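Nitroreductase (Bacteroides fragilis NCTC 9343, PDB 3EK3) binds flavin mononucleotide and probably uses it to transfer electrons between NAD or NADP and nitrogenous substrates. Local coordinates at residues E65-K73 with R82-C90; A94-P104 with P156-L167. All coordinates share one frame; numbering follows the deposited sequence. Where two conformers were deposited one is given.

Contact 1. Residues E65-K73 with R82-C90; sequences ERIKGAFAK and RGHSETYCC
The last turns of helix 57-72 pack against the end of helix 77-83 and the loop after it, a partly buried helix-to-loop contact well away from the centre of the chain. With no side chain, Gly83 lets the backbones meet, its CA coming within 3.2 Å of Lys68 O. Lys68 leans over this junction. A bend at chi3 (37°) in an otherwise stretched chain delivers NZ to Ser85 O, 2.8 Å away, with the donor tilted from the carbonyl plane. Four acceptors surround NZ, namely Ser85 O, Glu65 OE2 in a salt bridge and two waters, so its three N-H groups are probably shared among them; a long aliphatic arm ending in a charge suits this buried place with a polar end. On the way, Lys68 CG lies 4.0 Å from CD2 at the edge of the Tyr88 ring, while Arg82 CG lies over the centre of one face of that ring. The extended Arg82 also brings NH1 to Phe71 CE2 (3.7 Å), the two planes turned 53° apart. Toward the surface, Ala72 CB makes a CH-pi contact over a face of His84, and a water joins Ala72 O to His84 NE2. Ser85 OG accepts from Thr87 N and Tyr88 N, forming an ST turn and ST motif that shape the loop leading to Tyr88, which packs on the FMN-binding residue Gln136.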
loop_
_atom_site.group_PDB
_atom_site.type_symbol
_atom_site.label_atom_id
_atom_site.label_comp_id
_atom_site.label_asym_id
_atom_site.label_seq_id
_atom_site.Cartn_x
_atom_site.Cartn_y
_atom_site.Cartn_z
ATOM N N GLU A 65 -17.230 11.035 17.158
ATOM C CA GLU A 65 -17.237 11.968 18.292
ATOM C C GLU A 65 -15.967 11.909 19.101
ATOM O O GLU A 65 -15.474 12.936 19.557
ATOM C CB GLU A 65 -18.410 11.694 19.232
ATOM C CG GLU A 65 -19.710 12.237 18.745
ATOM C CD GLU A 65 -19.626 13.720 18.383
ATOM O OE1 GLU A 65 -19.276 14.553 19.248
ATOM O OE2 GLU A 65 -19.901 14.029 17.223
ATOM N N ARG A 66 -15.434 10.710 19.315
ATOM C CA ARG A 66 -14.193 10.531 20.070
ATOM C C ARG A 66 -13.013 11.128 19.303
ATOM O O ARG A 66 -12.141 11.772 19.873
ATOM C CB ARG A 66 -13.936 9.035 20.344
ATOM C CG ARG A 66 -15.052 8.301 21.112
ATOM C CD ARG A 66 -15.503 9.096 22.324
ATOM N NE ARG A 66 -16.472 8.375 23.153
ATOM C CZ ARG A 66 -17.780 8.259 22.908
ATOM N NH1 ARG A 66 -18.342 8.778 21.823
ATOM N NH2 ARG A 66 -18.539 7.602 23.772
ATOM N N ILE A 67 -12.998 10.911 17.996
ATOM C CA ILE A 67 -11.949 11.479 17.134
ATOM C C ILE A 67 -12.023 13.011 17.174
ATOM O O ILE A 67 -11.002 13.689 17.363
ATOM C CB ILE A 67 -12.111 10.928 15.715
ATOM C CG1 ILE A 67 -11.698 9.460 15.697
ATOM C CG2 ILE A 67 -11.265 11.731 14.677
ATOM C CD1 ILE A 67 -12.123 8.765 14.394
ATOM N N LYS A 68 -13.239 13.563 17.072
ATOM C CA LYS A 68 -13.436 15.006 17.275
ATOM C C LYS A 68 -12.937 15.455 18.639
ATOM O O LYS A 68 -12.276 16.498 18.772
ATOM C CB LYS A 68 -14.918 15.382 17.063
ATOM C CG LYS A 68 -15.346 15.319 15.604
ATOM C CD LYS A 68 -16.848 15.493 15.392
ATOM C CE LYS A 68 -17.485 16.495 16.318
ATOM N NZ LYS A 68 -18.984 16.574 16.129
ATOM N N GLY A 69 -13.233 14.664 19.677
ATOM C CA GLY A 69 -12.759 15.004 21.012
ATOM C C GLY A 69 -11.245 15.107 21.127
ATOM O O GLY A 69 -10.730 16.012 21.848
ATOM N N ALA A 70 -10.543 14.190 20.455
ATOM C CA ALA A 70 -9.075 14.202 20.379
ATOM C C ALA A 70 -8.602 15.460 19.643
ATOM O O ALA A 70 -7.752 16.210 20.124
ATOM C CB ALA A 70 -8.562 12.928 19.670
ATOM N N PHE A 71 -9.186 15.701 18.475
ATOM C CA PHE A 71 -8.899 16.931 17.711
ATOM C C PHE A 71 -9.164 18.216 18.491
ATOM O O PHE A 71 -8.406 19.188 18.350
ATOM C CB PHE A 71 -9.694 16.945 16.399
ATOM C CG PHE A 71 -9.228 15.990 15.370
ATOM C CD1 PHE A 71 -7.936 15.484 15.348
ATOM C CD2 PHE A 71 -10.086 15.606 14.348
ATOM C CE1 PHE A 71 -7.535 14.601 14.351
ATOM C CE2 PHE A 71 -9.684 14.744 13.363
ATOM C CZ PHE A 71 -8.412 14.236 13.356
ATOM N N ALA A 72 -10.224 18.252 19.304
ATOM C CA ALA A 72 -10.521 19.437 20.110
ATOM C C ALA A 72 -9.354 19.770 21.048
ATOM O O ALA A 72 -9.156 20.924 21.413
ATOM C CB ALA A 72 -11.841 19.264 20.908
ATOM N N LYS A 73 -8.582 18.754 21.428
ATOM C CA LYS A 73 -7.403 18.929 22.284
ATOM C C LYS A 73 -6.178 19.474 21.543
ATOM O O LYS A 73 -5.207 19.889 22.174
ATOM C CB LYS A 73 -7.016 17.594 22.933
ATOM C CG LYS A 73 -8.067 17.004 23.843
ATOM C CD LYS A 73 -7.712 15.601 24.265
ATOM C CE LYS A 73 -8.872 14.943 24.985
ATOM N NZ LYS A 73 -8.670 13.499 25.237
ATOM N N ARG A 82 -12.266 21.006 13.306
ATOM C CA ARG A 82 -12.987 19.743 13.174
ATOM C C ARG A 82 -13.557 19.296 14.518
ATOM O O ARG A 82 -14.686 18.802 14.604
ATOM C CB ARG A 82 -12.059 18.650 12.684
ATOM C CG ARG A 82 -11.610 18.790 11.278
ATOM C CD ARG A 82 -10.581 17.683 11.035
ATOM N NE ARG A 82 -10.051 17.674 9.683
ATOM C CZ ARG A 82 -9.071 16.863 9.285
ATOM N NH1 ARG A 82 -8.495 16.013 10.132
ATOM N NH2 ARG A 82 -8.645 16.923 8.034
ATOM N N GLY A 83 -12.758 19.468 15.575
ATOM C CA GLY A 83 -13.123 18.966 16.867
ATOM C C GLY A 83 -14.336 19.664 17.425
ATOM O O GLY A 83 -15.092 19.070 18.172
ATOM N N HIS A 84 -14.499 20.935 17.077
ATOM C CA HIS A 84 -15.609 21.756 17.592
ATOM C C HIS A 84 -16.760 21.874 16.615
ATOM O O HIS A 84 -17.726 22.580 16.888
ATOM C CB HIS A 84 -15.098 23.132 17.994
ATOM C CG HIS A 84 -14.266 23.097 19.226
ATOM N ND1 HIS A 84 -14.795 22.791 20.460
ATOM C CD2 HIS A 84 -12.936 23.272 19.410
ATOM C CE1 HIS A 84 -13.829 22.819 21.359
ATOM N NE2 HIS A 84 -12.694 23.106 20.747
ATOM N N SER A 85 -16.641 21.181 15.490
ATOM C CA SER A 85 -17.702 21.125 14.480
ATOM C C SER A 85 -18.890 20.310 14.979
ATOM O O SER A 85 -18.722 19.374 15.733
ATOM C CB SER A 85 -17.189 20.484 13.203
ATOM O OG SER A 85 -18.204 20.439 12.203
ATOM N N GLU A 86 -20.082 20.668 14.514
ATOM C CA GLU A 86 -21.291 19.849 14.763
ATOM C C GLU A 86 -21.607 19.014 13.540
ATOM O O GLU A 86 -22.566 18.243 13.545
ATOM C CB GLU A 86 -22.487 20.733 15.098
ATOM C CG GLU A 86 -22.428 21.412 16.434
ATOM C CD GLU A 86 -22.396 20.448 17.612
ATOM O OE1 GLU A 86 -23.023 19.377 17.542
ATOM O OE2 GLU A 86 -21.734 20.761 18.618
ATOM N N THR A 87 -20.813 19.140 12.485
ATOM C CA THR A 87 -21.113 18.456 11.231
ATOM C C THR A 87 -19.970 17.581 10.692
ATOM O O THR A 87 -20.215 16.642 9.938
ATOM C CB THR A 87 -21.510 19.483 10.166
ATOM O OG1 THR A 87 -20.391 20.331 9.896
ATOM C CG2 THR A 87 -22.673 20.340 10.666
ATOM N N TYR A 88 -18.728 17.883 11.053
ATOM C CA TYR A 88 -17.594 17.110 10.578
ATOM C C TYR A 88 -17.765 15.620 10.829
ATOM O O TYR A 88 -18.076 15.221 11.967
ATOM C CB TYR A 88 -16.327 17.572 11.290
ATOM C CG TYR A 88 -15.136 16.767 10.856
ATOM C CD1 TYR A 88 -14.580 16.935 9.591
ATOM C CD2 TYR A 88 -14.582 15.818 11.699
ATOM C CE1 TYR A 88 -13.477 16.178 9.197
ATOM C CE2 TYR A 88 -13.483 15.077 11.323
ATOM C CZ TYR A 88 -12.940 15.255 10.076
ATOM O OH TYR A 88 -11.848 14.506 9.713
ATOM N N CYS A 89 -17.614 14.830 9.770
ATOM C CA CYS A 89 -17.633 13.374 9.840
ATOM C C CYS A 89 -16.481 12.861 8.997
ATOM O O CYS A 89 -16.499 12.980 7.773
ATOM C CB CYS A 89 -18.943 12.813 9.308
ATOM S SG CYS A 89 -19.032 11.059 9.392
ATOM N N CYS A 90 -15.462 12.310 9.652
ATOM C CA CYS A 90 -14.260 11.902 8.956
ATOM C C CYS A 90 -14.522 10.825 7.916
ATOM O O CYS A 90 -13.793 10.756 6.936
ATOM C CB CYS A 90 -13.157 11.470 9.927
ATOM S SG CYS A 90 -13.481 9.958 10.883
HETATM O O HOH W 1 -20.787 17.547 18.392
HETATM O O HOH W 2 -19.969 16.029 13.664
HETATM O O HOH W 3 -10.767 22.693 22.778
#

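Contact 2. Residues A94-P104 with P156-L167; sequences APTLVIVSNEP and PENHKVYGCVAL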
loop_
_atom_site.group_PDB
_atom_site.type_symbol
_atom_site.label_atom_id
_atom_site.label_comp_id
_atom_site.label_asym_id
_atom_site.label_seq_id
_atom_site.Cartn_x
_atom_site.Cartn_y
_atom_site.Cartn_z
ATOM N N ALA A 94 -20.330 7.192 5.255
ATOM C CA ALA A 94 -20.288 5.861 4.673
ATOM C C ALA A 94 -20.940 4.857 5.652
ATOM O O ALA A 94 -20.823 4.999 6.865
ATOM C CB ALA A 94 -18.840 5.463 4.351
ATOM N N PRO A 95 -21.679 3.855 5.128
ATOM C CA PRO A 95 -22.325 2.884 6.030
ATOM C C PRO A 95 -21.387 1.870 6.706
ATOM O O PRO A 95 -21.775 1.224 7.699
ATOM C CB PRO A 95 -23.315 2.186 5.086
ATOM C CG PRO A 95 -22.677 2.245 3.797
ATOM C CD PRO A 95 -22.034 3.596 3.729
ATOM N N THR A 96 -20.168 1.743 6.175
ATOM C CA THR A 96 -19.130 0.813 6.658
ATOM C C THR A 96 -17.772 1.524 6.676
ATOM O O THR A 96 -17.426 2.255 5.750
ATOM C CB THR A 96 -19.065 -0.489 5.816
ATOM O OG1 THR A 96 -20.239 -1.263 6.075
ATOM C CG2 THR A 96 -17.825 -1.360 6.166
ATOM N N LEU A 97 -17.051 1.348 7.776
ATOM C CA LEU A 97 -15.659 1.741 7.872
ATOM C C LEU A 97 -14.825 0.558 8.336
ATOM O O LEU A 97 -15.102 -0.018 9.387
ATOM C CB LEU A 97 -15.515 2.865 8.874
ATOM C CG LEU A 97 -14.145 3.502 9.015
ATOM C CD1 LEU A 97 -13.770 4.314 7.781
ATOM C CD2 LEU A 97 -14.160 4.377 10.232
ATOM N N VAL A 98 -13.797 0.220 7.572
ATOM C CA VAL A 98 -12.867 -0.842 7.957
ATOM C C VAL A 98 -11.619 -0.212 8.559
ATOM O O VAL A 98 -10.878 0.556 7.901
ATOM C CB VAL A 98 -12.444 -1.719 6.808
ATOM C CG1 VAL A 98 -11.646 -2.937 7.294
ATOM C CG2 VAL A 98 -13.647 -2.193 6.057
ATOM N N ILE A 99 -11.410 -0.502 9.829
ATOM C CA ILE A 99 -10.238 -0.006 10.532
ATOM C C ILE A 99 -9.090 -0.994 10.337
ATOM O O ILE A 99 -9.200 -2.141 10.739
ATOM C CB ILE A 99 -10.533 0.130 12.052
ATOM C CG1 ILE A 99 -11.723 1.084 12.266
ATOM C CG2 ILE A 99 -9.289 0.630 12.813
ATOM C CD1 ILE A 99 -12.294 1.106 13.676
ATOM N N VAL A 100 -7.986 -0.529 9.753
ATOM C CA VAL A 100 -6.880 -1.435 9.398
ATOM C C VAL A 100 -5.735 -1.101 10.361
ATOM O O VAL A 100 -5.198 0.001 10.353
ATOM C CB VAL A 100 -6.482 -1.352 7.904
ATOM C CG1 VAL A 100 -5.330 -2.364 7.588
ATOM C CG2 VAL A 100 -7.699 -1.682 6.957
ATOM N N SER A 101 -5.380 -2.074 11.208
ATOM C CA SER A 101 -4.414 -1.836 12.293
ATOM C C SER A 101 -3.266 -2.834 12.185
ATOM O O SER A 101 -3.393 -3.832 11.533
ATOM C CB SER A 101 -5.083 -1.956 13.658
ATOM O OG SER A 101 -5.594 -3.256 13.928
ATOM N N ASN A 102 -2.163 -2.556 12.870
ATOM C CA ASN A 102 -1.035 -3.481 12.877
ATOM C C ASN A 102 -0.246 -3.203 14.111
ATOM O O ASN A 102 -0.332 -2.113 14.652
ATOM C CB ASN A 102 -0.181 -3.280 11.609
ATOM C CG ASN A 102 0.658 -4.528 11.217
ATOM O OD1 ASN A 102 0.659 -5.551 11.894
ATOM N ND2 ASN A 102 1.401 -4.406 10.117
ATOM N N GLU A 103 0.540 -4.185 14.544
ATOM C CA GLU A 103 1.519 -3.935 15.578
ATOM C C GLU A 103 2.634 -3.098 14.967
ATOM O O GLU A 103 3.002 -3.246 13.811
ATOM C CB GLU A 103 2.027 -5.245 16.175
ATOM C CG GLU A 103 2.767 -6.132 15.239
ATOM C CD GLU A 103 3.228 -7.455 15.908
ATOM O OE1 GLU A 103 2.415 -8.100 16.632
ATOM O OE2 GLU A 103 4.406 -7.817 15.681
ATOM N N PRO A 104 3.161 -2.167 15.746
ATOM C CA PRO A 104 4.168 -1.261 15.247
ATOM C C PRO A 104 5.629 -1.772 15.343
ATOM O O PRO A 104 6.556 -1.017 15.068
ATOM C CB PRO A 104 3.937 -0.044 16.116
ATOM C CG PRO A 104 3.542 -0.628 17.437
ATOM C CD PRO A 104 2.706 -1.800 17.097
ATOM N N PRO A 156 -6.974 -4.663 18.355
ATOM C CA PRO A 156 -6.026 -5.057 19.378
ATOM C C PRO A 156 -5.340 -3.894 20.062
ATOM O O PRO A 156 -4.941 -2.936 19.415
ATOM C CB PRO A 156 -5.004 -5.910 18.607
ATOM C CG PRO A 156 -5.737 -6.445 17.483
ATOM C CD PRO A 156 -6.705 -5.335 17.079
ATOM N N GLU A 157 -5.203 -4.001 21.367
ATOM C CA GLU A 157 -4.642 -2.918 22.158
ATOM C C GLU A 157 -3.203 -2.598 21.838
ATOM O O GLU A 157 -2.765 -1.490 22.117
ATOM C CB GLU A 157 -4.774 -3.221 23.643
ATOM C CG GLU A 157 -6.230 -3.243 24.044
ATOM C CD GLU A 157 -6.454 -3.505 25.511
ATOM O OE1 GLU A 157 -6.154 -2.613 26.333
ATOM O OE2 GLU A 157 -6.947 -4.603 25.829
ATOM N N ASN A 158 -2.471 -3.566 21.292
ATOM C CA ASN A 158 -1.073 -3.382 20.912
ATOM C C ASN A 158 -0.895 -2.929 19.465
ATOM O O ASN A 158 0.226 -2.876 18.972
ATOM C CB ASN A 158 -0.288 -4.694 21.138
ATOM C CG ASN A 158 -0.674 -5.772 20.162
ATOM O OD1 ASN A 158 -1.848 -6.022 19.943
ATOM N ND2 ASN A 158 0.315 -6.395 19.542
ATOM N N HIS A 159 -1.993 -2.622 18.788
ATOM C CA HIS A 159 -1.936 -2.170 17.407
ATOM C C HIS A 159 -2.048 -0.675 17.352
ATOM O O HIS A 159 -2.676 -0.053 18.220
ATOM C CB HIS A 159 -3.096 -2.760 16.627
ATOM C CG HIS A 159 -2.852 -4.150 16.131
ATOM N ND1 HIS A 159 -3.540 -4.687 15.058
ATOM C CD2 HIS A 159 -1.999 -5.110 16.563
ATOM C CE1 HIS A 159 -3.114 -5.923 14.852
ATOM N NE2 HIS A 159 -2.179 -6.202 15.754
ATOM N N LYS A 160 -1.468 -0.092 16.316
ATOM C CA LYS A 160 -1.789 1.271 15.926
ATOM C C LYS A 160 -2.649 1.195 14.690
ATOM O O LYS A 160 -2.653 0.191 13.990
ATOM C CB LYS A 160 -0.524 2.049 15.601
ATOM C CG LYS A 160 0.500 2.092 16.720
ATOM C CD LYS A 160 -0.097 2.470 18.057
ATOM C CE LYS A 160 0.998 2.640 19.109
ATOM N NZ LYS A 160 0.406 2.692 20.457
ATOM N N VAL A 161 -3.405 2.260 14.419
ATOM C CA VAL A 161 -4.297 2.266 13.261
ATOM C C VAL A 161 -3.541 2.992 12.150
ATOM O O VAL A 161 -3.238 4.175 12.291
ATOM C CB VAL A 161 -5.636 2.983 13.558
ATOM C CG1 VAL A 161 -6.482 3.063 12.297
ATOM C CG2 VAL A 161 -6.415 2.210 14.648
ATOM N N TYR A 162 -3.191 2.282 11.075
ATOM C CA TYR A 162 -2.444 2.879 9.960
ATOM C C TYR A 162 -3.338 3.485 8.844
ATOM O O TYR A 162 -2.905 4.412 8.125
ATOM C CB TYR A 162 -1.466 1.841 9.421
ATOM C CG TYR A 162 -0.354 1.611 10.436
ATOM C CD1 TYR A 162 0.737 2.459 10.483
ATOM C CD2 TYR A 162 -0.418 0.569 11.364
ATOM C CE1 TYR A 162 1.749 2.279 11.469
ATOM C CE2 TYR A 162 0.563 0.395 12.329
ATOM C CZ TYR A 162 1.647 1.232 12.375
ATOM O OH TYR A 162 2.650 1.060 13.323
ATOM N N GLY A 163 -4.532 2.943 8.650
ATOM C CA GLY A 163 -5.509 3.590 7.781
ATOM C C GLY A 163 -6.875 2.951 7.895
ATOM O O GLY A 163 -7.003 1.863 8.466
ATOM N N CYS A 164 -7.895 3.663 7.428
ATOM C CA CYS A 164 -9.237 3.099 7.397
ATOM C C CYS A 164 -9.824 3.209 5.978
ATOM O O CYS A 164 -9.440 4.073 5.182
ATOM C CB CYS A 164 -10.161 3.766 8.422
ATOM S SG CYS A 164 -9.617 3.697 10.121
ATOM N N VAL A 165 -10.753 2.314 5.694
ATOM C CA VAL A 165 -11.455 2.271 4.437
ATOM C C VAL A 165 -12.940 2.510 4.621
ATOM O O VAL A 165 -13.631 1.656 5.177
ATOM C CB VAL A 165 -11.252 0.883 3.824
ATOM C CG1 VAL A 165 -11.979 0.693 2.468
ATOM C CG2 VAL A 165 -9.727 0.539 3.682
ATOM N N ALA A 166 -13.439 3.644 4.104
ATOM C CA ALA A 166 -14.860 3.878 4.018
ATOM C C ALA A 166 -15.369 3.064 2.866
ATOM O O ALA A 166 -14.707 2.998 1.820
ATOM C CB ALA A 166 -15.183 5.385 3.774
ATOM N N LEU A 167 -16.533 2.452 3.047
ATOM C CA LEU A 167 -17.156 1.698 1.973
ATOM C C LEU A 167 -18.645 1.980 1.891
ATOM O O LEU A 167 -19.329 2.104 2.908
ATOM C CB LEU A 167 -16.972 0.184 2.182
ATOM C CG LEU A 167 -15.580 -0.434 2.172
ATOM C CD1 LEU A 167 -15.683 -1.846 2.723
ATOM C CD2 LEU A 167 -14.932 -0.421 0.773
HETATM O O HOH W 4 -0.399 -8.257 16.488
#
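Val98 and Val165 meet in the buried middle of an antiparallel strand pair, 96-102 with 160-167, the two inner strands of the four-stranded sheet at the core of this nitroreductase fold. Their CB atoms are 4.1 Å apart in a hydrogen-bonded pair, and Val98 CG2 also reaches Leu167 CD1; on this side helix 109-126 packs on Val165 through Ile117. The other face carries Leu97, Ile99, Val161 and Cys164. Leu97, with CG anti to its own N (chi1 -174°), lays CD1 against Cys164 CB at 3.7 Å, and Ile99 CG2 meets both methyls of Val161 beneath Leu150 of helix 144-153. Branched and compact apolar residues suit these positions between sheet and helices. Val98 and Val165 exchange two backbone bonds, that from Val98 N to Val165 O being nearly straight (172°). Beyond them, Tyr162 and Gly163 both face Val100 in a classic beta bulge: Val100 O accepts from Tyr162 N at 3.1 Å and only weakly from Gly163 N. The bulge shifts the register by one residue, and the Tyr162 ring edge comes to Asn102, with CE2 3.8 Å from Asn102 CB. Tyr162 also packs on Met111 of the second subunit. At the polar end, a type I turn from Pro156 to His159 leads into the strand. The imidazole of His159 is sandwiched, with Pro156 CG over the centre of one face and the Asn102-Glu103 peptide against the other. Both ring nitrogens are engaged near the ring plane: NE2 shares a water with Glu103 OE1, and ND1 is hydrogen-bonded to Ser101 OG at 2.7 Å.

Overall arrangement
Contact 2 belongs to the core: it joins two neighbouring strands of the central sheet, its centre about 7 Å from that of the chain, whereas the centre of contact 1 lies farther out, at about 17 Å, and that contact joins a helix to a helix end and its loop. Their centres are about 18 Å apart. They share no secondary-structure element, but follow one another in sequence, since the chain leaving 82-90 soon enters strand 96-102. Chemistry follows place. Repeated backbone bonds and aliphatic side chains hold the strands, with polar groups gathered at one end; the outer contact depends on a close glycine approach, a lysine amine with several polar partners and bridging waters.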